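Local coordinates for urea carboxylase (Thermus thermophilus, PDB 3OPF), which is of uncertain function but carries carboxyltransferase-type, cyclophilin-like domains and may act as an ATP-binding hydrolase, at residues A[76-81]-A[186-191]; A[270-275]-A[340-345]; A[389-394]-A[488-493]. All coordinates share one frame; numbering follows the deposited sequence.

Overall arrangement
Interactions 1 and 3 occupy comparable places in two sheets of the same strand order: interaction 3 is the parallel pairing that closes one, whereas interaction 1 sets the first strand of the other against the loop leading into its last. Their centres lie about 44 Å apart, on opposite sides of the chain's centre. Both are partly buried, apolar within and with arginines outside, but only interaction 3 has a ladder of backbone hydrogen bonds. Interaction 2 is the most buried, with three of five touching residues buried and none exposed, and largely apolar, with a single backbone bond just before a strand. It meets interaction 1 where P186 CG packs on F345 CZ at 4.2 Å.

Interaction 1: A[76-81]-A[186-191]; sequences RVVEIP and PFLLRP
R76 and R190 stack their guanidinium groups at the exposed end of this contact, the planes 20° apart and the centres 3.9 Å from each other. R190 NE stands over the centre of the R76 group, 3.6 Å from R76 CZ, while the two side chains cross at about a right angle. Each arginine is bent at its third torsion (chi3 72° in R76, -61° in R190), which turns the flat ends face to face. The charges are alike, but R76 NH2 also makes a salt bridge with D193, whose carboxylate accepts the backbone N-H of R190 too.

Deeper in, the contact is apolar. V78 CG2 meets L189 CD2 at 3.6 Å, and the other methyl, V78 CG1, approaches L188 CD2 at 4.1 Å. I80 reaches the same leucine with its terminal methyl, CD1 lying 3.6 Å from L188 CD2, the two side chains running alongside in opposite senses. V195 of strand 194-199 touches both I80 and L189.

The loop before strand 194-199 is thus held to strand 77-83 by methyl packing within and an arginine stack outside, the like charges of which are probably eased by D193.

Interaction 2: A[270-275]-A[340-345]; sequences GAPLLE and LEVRPF
The peptide group joining P272 to L273 is the flat surface on which L340 rests, and the backbone N, CB and CD1 of L340 all lie on the same side of its plane. The N-H of L340 points to P272 O at 3.2 Å in a fairly straight bond (163° at the hydrogen). It approaches the oxygen obliquely, the donor tilted 30° from the carbonyl plane. The L340 side chain then folds back over the group: CG is anti to the carbonyl carbon (chi1 -62°), which carries CD1 to 3.9 Å from L273 CA.

The pyrrolidine ring of P272 is gripped at its CB and CG atoms. The backbone oxygen of L340 lies 3.4 Å from P272 CG, and V342 adds both of its methyls, with CG1 3.8 Å from P272 CB and CG2 3.6 Å from P272 CG. L340 and V342 also touch V234, so the loop 340-345 packs at once against P272 and against strand 233-235.

P272 precedes strand 273-277, which lies between strands 233-235 and 331-336. L273 points away from the loop to pack on A258 and A261 of helix 255-264, and E341 pairs through its backbone with G368 of strand 366-368.

P272 lacks an N-H but still offers its carbonyl oxygen and its ring carbons. One backbone bond probably sets how L340 sits against the residue just before the strand, while apolar packing supplies most of the remaining contact.

Interaction 3: A[389-394]-A[488-493]; sequences AFRLRL and EIHFTS
Strands 390-396 and 488-492, the first and last of a seven-stranded mixed sheet, pair in parallel and close it. Five backbone bonds alternate between them, starting with F390 N to E488 O (3.0 Å) and ending with L394 N to T492 O (2.8 Å); L392 uses both its N-H and its oxygen, bonding H490 and T492.

On the face carrying F390, L392, I489 and F491, L392 CD1 presses to 3.4 Å from I489 CG2, tighter than usual for two carbons. The same methyl lies 3.6 Å from F491 CE1, the leucine and the ring lying side by side. L394 comes across the base of that ring, its CD2 3.5 Å from F491 CD1. Helix 477-480 touches F390, L392 and I489, while helix 402-408 touches L394; the closure by first and last strands is consistent with a cyclophilin-like domain. An alanine at F491 would remove the ring against which L392 and L394 pack, and is likely to open a gap beside L392 CD1 and L394 CD2.

The other face is polar. The R391 chain, bent at chi2 and chi3 (-81° and -73°), curls its NH1 over one face of the H490 ring, 3.6 Å from H490 CG and offset toward the rim. R393 runs alongside T492 with its CG 3.4 Å from T492 OG1, and its guanidinium goes on to a salt bridge with D476.

Interaction 1: A[76-81]-A[186-191]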
loop_
_atom_site.group_PDB
_atom_site.type_symbol
_atom_site.label_atom_id
_atom_site.label_comp_id
_atom_site.label_asym_id
_atom_site.label_seq_id
_atom_site.Cartn_x
_atom_site.Cartn_y
_atom_site.Cartn_z
ATOM N N ARG A 76 5.720 16.087 21.497
ATOM C CA ARG A 76 6.917 16.489 20.767
ATOM C C ARG A 76 6.583 17.569 19.736
ATOM O O ARG A 76 5.652 17.410 18.949
ATOM C CB ARG A 76 7.537 15.281 20.063
ATOM C CG ARG A 76 8.977 15.502 19.625
ATOM C CD ARG A 76 9.537 14.302 18.875
ATOM N NE ARG A 76 8.966 14.165 17.532
ATOM C CZ ARG A 76 9.453 13.374 16.574
ATOM N NH1 ARG A 76 10.535 12.630 16.791
ATOM N NH2 ARG A 76 8.863 13.327 15.384
ATOM N N VAL A 77 7.354 18.659 19.744
ATOM C CA VAL A 77 7.108 19.801 18.860
ATOM C C VAL A 77 8.169 19.853 17.771
ATOM O O VAL A 77 9.338 20.082 18.061
ATOM C CB VAL A 77 7.118 21.130 19.650
ATOM C CG1 VAL A 77 7.062 22.325 18.705
ATOM C CG2 VAL A 77 5.952 21.170 20.629
ATOM N N VAL A 78 7.758 19.633 16.525
ATOM C CA VAL A 78 8.669 19.658 15.387
ATOM C C VAL A 78 8.557 20.991 14.656
ATOM O O VAL A 78 7.460 21.418 14.296
ATOM C CB VAL A 78 8.365 18.525 14.381
ATOM C CG1 VAL A 78 9.446 18.472 13.305
ATOM C CG2 VAL A 78 8.251 17.187 15.099
ATOM N N GLU A 79 9.699 21.633 14.431
ATOM C CA GLU A 79 9.752 22.897 13.712
ATOM C C GLU A 79 9.959 22.619 12.228
ATOM O O GLU A 79 10.863 21.871 11.859
ATOM C CB GLU A 79 10.896 23.754 14.249
ATOM C CG GLU A 79 10.531 25.201 14.452
ATOM C CD GLU A 79 11.678 25.991 15.038
ATOM O OE1 GLU A 79 11.505 26.582 16.123
ATOM O OE2 GLU A 79 12.754 26.007 14.411
ATOM N N ILE A 80 9.114 23.205 11.382
ATOM C CA ILE A 80 9.227 23.043 9.935
ATOM C C ILE A 80 9.547 24.383 9.272
ATOM O O ILE A 80 8.695 25.274 9.244
ATOM C CB ILE A 80 7.924 22.484 9.324
ATOM C CG1 ILE A 80 7.562 21.135 9.963
ATOM C CG2 ILE A 80 8.052 22.355 7.801
ATOM C CD1 ILE A 80 8.500 19.999 9.597
ATOM N N PRO A 81 10.778 24.533 8.746
ATOM C CA PRO A 81 11.108 25.732 7.995
ATOM C C PRO A 81 10.440 25.732 6.626
ATOM O O PRO A 81 10.518 24.737 5.898
ATOM C CB PRO A 81 12.638 25.671 7.865
ATOM C CG PRO A 81 12.996 24.265 8.045
ATOM C CD PRO A 81 11.933 23.630 8.889
ATOM N N PRO A 186 13.516 7.647 8.749
ATOM C CA PRO A 186 12.904 8.001 7.462
ATOM C C PRO A 186 11.722 8.964 7.537
ATOM O O PRO A 186 11.529 9.758 6.610
ATOM C CB PRO A 186 12.468 6.643 6.869
ATOM C CG PRO A 186 12.577 5.654 7.960
ATOM C CD PRO A 186 13.522 6.192 8.986
ATOM N N PHE A 187 10.952 8.896 8.621
ATOM C CA PHE A 187 9.783 9.736 8.806
ATOM C C PHE A 187 10.071 10.814 9.849
ATOM O O PHE A 187 10.331 10.507 11.010
ATOM C CB PHE A 187 8.591 8.871 9.220
ATOM C CG PHE A 187 8.254 7.809 8.209
ATOM C CD1 PHE A 187 7.529 8.131 7.069
ATOM C CD2 PHE A 187 8.696 6.507 8.372
ATOM C CE1 PHE A 187 7.229 7.158 6.112
ATOM C CE2 PHE A 187 8.404 5.532 7.421
ATOM C CZ PHE A 187 7.672 5.861 6.288
ATOM N N LEU A 188 10.044 12.073 9.420
ATOM C CA LEU A 188 10.303 13.195 10.312
ATOM C C LEU A 188 9.202 13.301 11.360
ATOM O O LEU A 188 9.472 13.602 12.527
ATOM C CB LEU A 188 10.382 14.506 9.532
ATOM C CG LEU A 188 10.808 15.740 10.346
ATOM C CD1 LEU A 188 12.288 15.666 10.687
ATOM C CD2 LEU A 188 10.506 17.014 9.583
ATOM N N LEU A 189 7.968 13.045 10.938
ATOM C CA LEU A 189 6.806 13.201 11.809
ATOM C C LEU A 189 6.188 11.860 12.158
ATOM O O LEU A 189 6.298 10.890 11.404
ATOM C CB LEU A 189 5.760 14.098 11.142
ATOM C CG LEU A 189 6.276 15.496 10.794
ATOM C CD1 LEU A 189 5.353 16.203 9.816
ATOM C CD2 LEU A 189 6.470 16.327 12.060
ATOM N N ARG A 190 5.540 11.823 13.317
ATOM C CA ARG A 190 4.818 10.655 13.782
ATOM C C ARG A 190 3.394 11.096 14.132
ATOM O O ARG A 190 3.156 12.276 14.400
ATOM C CB ARG A 190 5.502 10.079 15.024
ATOM C CG ARG A 190 7.028 9.943 14.911
ATOM C CD ARG A 190 7.662 9.530 16.232
ATOM N NE ARG A 190 7.435 10.511 17.291
ATOM C CZ ARG A 190 7.916 10.415 18.532
ATOM N NH1 ARG A 190 8.672 9.381 18.892
ATOM N NH2 ARG A 190 7.642 11.366 19.420
ATOM N N PRO A 191 2.441 10.151 14.141
ATOM C CA PRO A 191 1.097 10.493 14.614
ATOM C C PRO A 191 1.161 11.121 16.005
ATOM O O PRO A 191 1.922 10.650 16.850
ATOM C CB PRO A 191 0.387 9.139 14.670
ATOM C CG PRO A 191 1.145 8.265 13.743
ATOM C CD PRO A 191 2.556 8.730 13.767
#

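Interaction 2: A[270-275]-A[340-345]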
loop_
_atom_site.group_PDB
_atom_site.type_symbol
_atom_site.label_atom_id
_atom_site.label_comp_id
_atom_site.label_asym_id
_atom_site.label_seq_id
_atom_site.Cartn_x
_atom_site.Cartn_y
_atom_site.Cartn_z
ATOM N N GLY A 270 6.401 -17.227 3.268
ATOM C CA GLY A 270 6.723 -15.857 2.903
ATOM C C GLY A 270 8.187 -15.575 2.595
ATOM O O GLY A 270 8.618 -14.431 2.724
ATOM N N ALA A 271 8.954 -16.593 2.200
ATOM C CA ALA A 271 10.335 -16.382 1.755
ATOM C C ALA A 271 10.284 -15.552 0.469
ATOM O O ALA A 271 9.359 -15.719 -0.322
ATOM C CB ALA A 271 11.033 -17.703 1.505
ATOM N N PRO A 272 11.254 -14.644 0.263
ATOM C CA PRO A 272 11.166 -13.790 -0.931
ATOM C C PRO A 272 11.181 -14.582 -2.250
ATOM O O PRO A 272 11.988 -15.487 -2.414
ATOM C CB PRO A 272 12.398 -12.885 -0.814
ATOM C CG PRO A 272 12.763 -12.904 0.641
ATOM C CD PRO A 272 12.402 -14.282 1.115
ATOM N N LEU A 273 10.266 -14.238 -3.154
ATOM C CA LEU A 273 10.142 -14.880 -4.456
ATOM C C LEU A 273 9.716 -13.837 -5.492
ATOM O O LEU A 273 9.392 -12.687 -5.139
ATOM C CB LEU A 273 9.153 -16.061 -4.399
ATOM C CG LEU A 273 7.685 -15.819 -4.019
ATOM C CD1 LEU A 273 7.066 -14.733 -4.861
ATOM C CD2 LEU A 273 6.887 -17.124 -4.173
ATOM N N LEU A 274 9.731 -14.241 -6.757
ATOM C CA LEU A 274 9.402 -13.350 -7.867
ATOM C C LEU A 274 7.915 -13.409 -8.210
ATOM O O LEU A 274 7.367 -14.490 -8.412
ATOM C CB LEU A 274 10.233 -13.730 -9.092
ATOM C CG LEU A 274 10.303 -12.702 -10.219
ATOM C CD1 LEU A 274 10.789 -11.371 -9.686
ATOM C CD2 LEU A 274 11.200 -13.207 -11.348
ATOM N N GLU A 275 7.277 -12.244 -8.272
ATOM C CA GLU A 275 5.928 -12.115 -8.829
ATOM C C GLU A 275 6.046 -11.419 -10.185
ATOM O O GLU A 275 6.780 -10.436 -10.317
ATOM C CB GLU A 275 5.022 -11.298 -7.909
ATOM C CG GLU A 275 3.631 -11.049 -8.480
ATOM C CD GLU A 275 2.830 -10.060 -7.666
ATOM O OE1 GLU A 275 2.784 -8.880 -8.065
ATOM O OE2 GLU A 275 2.246 -10.454 -6.629
ATOM N N LEU A 340 15.147 -16.011 -2.076
ATOM C CA LEU A 340 16.013 -14.974 -2.628
ATOM C C LEU A 340 16.575 -14.098 -1.508
ATOM O O LEU A 340 15.857 -13.758 -0.568
ATOM C CB LEU A 340 15.239 -14.104 -3.621
ATOM C CG LEU A 340 14.676 -14.803 -4.855
ATOM C CD1 LEU A 340 13.745 -13.860 -5.617
ATOM C CD2 LEU A 340 15.799 -15.297 -5.748
ATOM N N GLU A 341 17.866 -13.762 -1.612
ATOM C CA GLU A 341 18.511 -12.822 -0.697
ATOM C C GLU A 341 17.969 -11.425 -0.944
ATOM O O GLU A 341 17.920 -10.975 -2.092
ATOM C CB GLU A 341 20.043 -12.808 -0.884
ATOM C CG GLU A 341 20.773 -11.947 0.150
ATOM C CD GLU A 341 22.265 -11.813 -0.111
ATOM O OE1 GLU A 341 22.815 -12.510 -0.994
ATOM O OE2 GLU A 341 22.890 -10.996 0.583
ATOM N N VAL A 342 17.598 -10.742 0.140
ATOM C CA VAL A 342 17.028 -9.398 0.089
ATOM C C VAL A 342 17.517 -8.556 1.269
ATOM O O VAL A 342 17.879 -9.092 2.317
ATOM C CB VAL A 342 15.491 -9.443 0.157
ATOM C CG1 VAL A 342 14.909 -10.099 -1.095
ATOM C CG2 VAL A 342 15.046 -10.171 1.427
ATOM N N ARG A 343 17.553 -7.241 1.080
ATOM C CA ARG A 343 17.835 -6.296 2.164
ATOM C C ARG A 343 16.508 -5.688 2.590
ATOM O O ARG A 343 15.986 -4.812 1.899
ATOM C CB ARG A 343 18.765 -5.180 1.696
ATOM C CG ARG A 343 20.242 -5.488 1.762
ATOM C CD ARG A 343 21.027 -4.179 1.847
ATOM N NE ARG A 343 20.609 -3.246 0.797
ATOM C CZ ARG A 343 21.175 -3.133 -0.407
ATOM N NH1 ARG A 343 22.218 -3.881 -0.750
ATOM N NH2 ARG A 343 20.695 -2.255 -1.279
ATOM N N PRO A 344 15.951 -6.146 3.718
ATOM C CA PRO A 344 14.622 -5.660 4.087
ATOM C C PRO A 344 14.616 -4.196 4.546
ATOM O O PRO A 344 15.656 -3.647 4.920
ATOM C CB PRO A 344 14.206 -6.605 5.229
ATOM C CG PRO A 344 15.493 -7.009 5.860
ATOM C CD PRO A 344 16.530 -7.023 4.752
ATOM N N PHE A 345 13.446 -3.572 4.463
ATOM C CA PHE A 345 13.229 -2.215 4.943
ATOM C C PHE A 345 12.022 -2.274 5.860
ATOM O O PHE A 345 10.957 -2.736 5.455
ATOM C CB PHE A 345 12.964 -1.249 3.777
ATOM C CG PHE A 345 12.558 0.142 4.216
ATOM C CD1 PHE A 345 13.496 1.028 4.732
ATOM C CD2 PHE A 345 11.233 0.554 4.121
ATOM C CE1 PHE A 345 13.122 2.298 5.139
ATOM C CE2 PHE A 345 10.850 1.826 4.528
ATOM C CZ PHE A 345 11.788 2.696 5.035
#

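Interaction 3: A[389-394]-A[488-493]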
loop_
_atom_site.group_PDB
_atom_site.type_symbol
_atom_site.label_atom_id
_atom_site.label_comp_id
_atom_site.label_asym_id
_atom_site.label_seq_id
_atom_site.Cartn_x
_atom_site.Cartn_y
_atom_site.Cartn_z
ATOM N N ALA A 389 -15.254 -15.933 -15.227
ATOM C CA ALA A 389 -15.957 -14.846 -14.536
ATOM C C ALA A 389 -15.822 -15.039 -13.026
ATOM O O ALA A 389 -15.902 -16.158 -12.537
ATOM C CB ALA A 389 -17.436 -14.831 -14.930
ATOM N N PHE A 390 -15.623 -13.951 -12.288
ATOM C CA PHE A 390 -15.449 -14.028 -10.835
ATOM C C PHE A 390 -16.767 -13.842 -10.092
ATOM O O PHE A 390 -17.607 -13.041 -10.497
ATOM C CB PHE A 390 -14.469 -12.964 -10.346
ATOM C CG PHE A 390 -13.084 -13.068 -10.937
ATOM C CD1 PHE A 390 -12.642 -14.220 -11.588
ATOM C CD2 PHE A 390 -12.207 -12.007 -10.809
ATOM C CE1 PHE A 390 -11.356 -14.291 -12.114
ATOM C CE2 PHE A 390 -10.922 -12.078 -11.329
ATOM C CZ PHE A 390 -10.501 -13.221 -11.987
ATOM N N ARG A 391 -16.927 -14.594 -9.007
ATOM C CA ARG A 391 -18.023 -14.415 -8.066
ATOM C C ARG A 391 -17.389 -13.947 -6.763
ATOM O O ARG A 391 -16.619 -14.681 -6.153
ATOM C CB ARG A 391 -18.779 -15.728 -7.843
ATOM C CG ARG A 391 -18.986 -16.557 -9.100
ATOM C CD ARG A 391 -20.155 -16.060 -9.919
ATOM N NE ARG A 391 -21.431 -16.386 -9.289
ATOM C CZ ARG A 391 -22.623 -16.084 -9.796
ATOM N NH1 ARG A 391 -22.724 -15.442 -10.957
ATOM N NH2 ARG A 391 -23.725 -16.430 -9.138
ATOM N N LEU A 392 -17.684 -12.718 -6.359
ATOM C CA LEU A 392 -17.077 -12.133 -5.168
ATOM C C LEU A 392 -18.142 -11.947 -4.103
ATOM O O LEU A 392 -19.133 -11.260 -4.326
ATOM C CB LEU A 392 -16.439 -10.785 -5.508
ATOM C CG LEU A 392 -15.378 -10.787 -6.614
ATOM C CD1 LEU A 392 -14.973 -9.365 -6.959
ATOM C CD2 LEU A 392 -14.161 -11.589 -6.190
ATOM N N ARG A 393 -17.942 -12.577 -2.951
ATOM C CA ARG A 393 -18.829 -12.378 -1.815
ATOM C C ARG A 393 -18.511 -11.041 -1.144
ATOM O O ARG A 393 -17.338 -10.661 -1.015
ATOM C CB ARG A 393 -18.706 -13.535 -0.820
ATOM C CG ARG A 393 -19.286 -14.852 -1.340
ATOM C CD ARG A 393 -18.796 -16.050 -0.537
ATOM N NE ARG A 393 -17.399 -16.383 -0.837
ATOM C CZ ARG A 393 -16.749 -17.429 -0.330
ATOM N NH1 ARG A 393 -17.356 -18.266 0.507
ATOM N NH2 ARG A 393 -15.487 -17.651 -0.663
ATOM N N LEU A 394 -19.561 -10.329 -0.742
ATOM C CA LEU A 394 -19.434 -9.023 -0.100
ATOM C C LEU A 394 -19.804 -9.075 1.369
ATOM O O LEU A 394 -20.724 -9.787 1.770
ATOM C CB LEU A 394 -20.342 -7.999 -0.779
ATOM C CG LEU A 394 -19.916 -7.460 -2.144
ATOM C CD1 LEU A 394 -20.912 -6.398 -2.584
ATOM C CD2 LEU A 394 -18.479 -6.906 -2.130
ATOM N N GLU A 488 -15.517 -10.314 -16.268
ATOM C CA GLU A 488 -16.828 -10.102 -15.668
ATOM C C GLU A 488 -16.787 -10.426 -14.168
ATOM O O GLU A 488 -16.108 -11.364 -13.750
ATOM C CB GLU A 488 -17.868 -10.967 -16.377
ATOM C CG GLU A 488 -19.286 -10.801 -15.866
ATOM C CD GLU A 488 -20.286 -11.522 -16.746
ATOM O OE1 GLU A 488 -19.977 -12.642 -17.212
ATOM O OE2 GLU A 488 -21.376 -10.965 -16.975
ATOM N N ILE A 489 -17.506 -9.629 -13.373
ATOM C CA ILE A 489 -17.600 -9.810 -11.926
ATOM C C ILE A 489 -19.069 -9.735 -11.484
ATOM O O ILE A 489 -19.825 -8.879 -11.951
ATOM C CB ILE A 489 -16.758 -8.746 -11.178
ATOM C CG1 ILE A 489 -15.270 -8.930 -11.511
ATOM C CG2 ILE A 489 -16.998 -8.815 -9.671
ATOM C CD1 ILE A 489 -14.334 -8.051 -10.728
ATOM N N HIS A 490 -19.476 -10.669 -10.623
ATOM C CA HIS A 490 -20.766 -10.607 -9.933
ATOM C C HIS A 490 -20.496 -10.531 -8.434
ATOM O O HIS A 490 -19.640 -11.254 -7.917
ATOM C CB HIS A 490 -21.597 -11.855 -10.220
ATOM C CG HIS A 490 -22.005 -12.004 -11.653
ATOM N ND1 HIS A 490 -23.256 -11.649 -12.111
ATOM C CD2 HIS A 490 -21.336 -12.495 -12.723
ATOM C CE1 HIS A 490 -23.338 -11.906 -13.404
ATOM N NE2 HIS A 490 -22.184 -12.414 -13.801
ATOM N N PHE A 491 -21.218 -9.659 -7.734
ATOM C CA PHE A 491 -21.118 -9.582 -6.283
ATOM C C PHE A 491 -22.311 -10.303 -5.670
ATOM O O PHE A 491 -23.424 -10.185 -6.178
ATOM C CB PHE A 491 -21.083 -8.128 -5.813
ATOM C CG PHE A 491 -19.819 -7.407 -6.168
ATOM C CD1 PHE A 491 -18.627 -7.736 -5.548
ATOM C CD2 PHE A 491 -19.816 -6.398 -7.125
ATOM C CE1 PHE A 491 -17.453 -7.068 -5.868
ATOM C CE2 PHE A 491 -18.640 -5.735 -7.455
ATOM C CZ PHE A 491 -17.463 -6.072 -6.824
ATOM N N THR A 492 -22.067 -11.051 -4.592
ATOM C CA THR A 492 -23.133 -11.736 -3.848
ATOM C C THR A 492 -23.054 -11.395 -2.365
ATOM O O THR A 492 -21.984 -11.057 -1.846
ATOM C CB THR A 492 -23.049 -13.267 -3.980
ATOM O OG1 THR A 492 -21.879 -13.749 -3.304
ATOM C CG2 THR A 492 -23.006 -13.687 -5.447
ATOM N N SER A 493 -24.194 -11.504 -1.690
ATOM C CA SER A 493 -24.282 -11.261 -0.257
ATOM C C SER A 493 -25.040 -12.390 0.428
ATOM O O SER A 493 -26.091 -12.813 -0.050
ATOM C CB SER A 493 -24.991 -9.935 0.003
ATOM O OG SER A 493 -25.240 -9.767 1.388
HETATM O O HOH W 1 -22.796 -9.775 3.402
#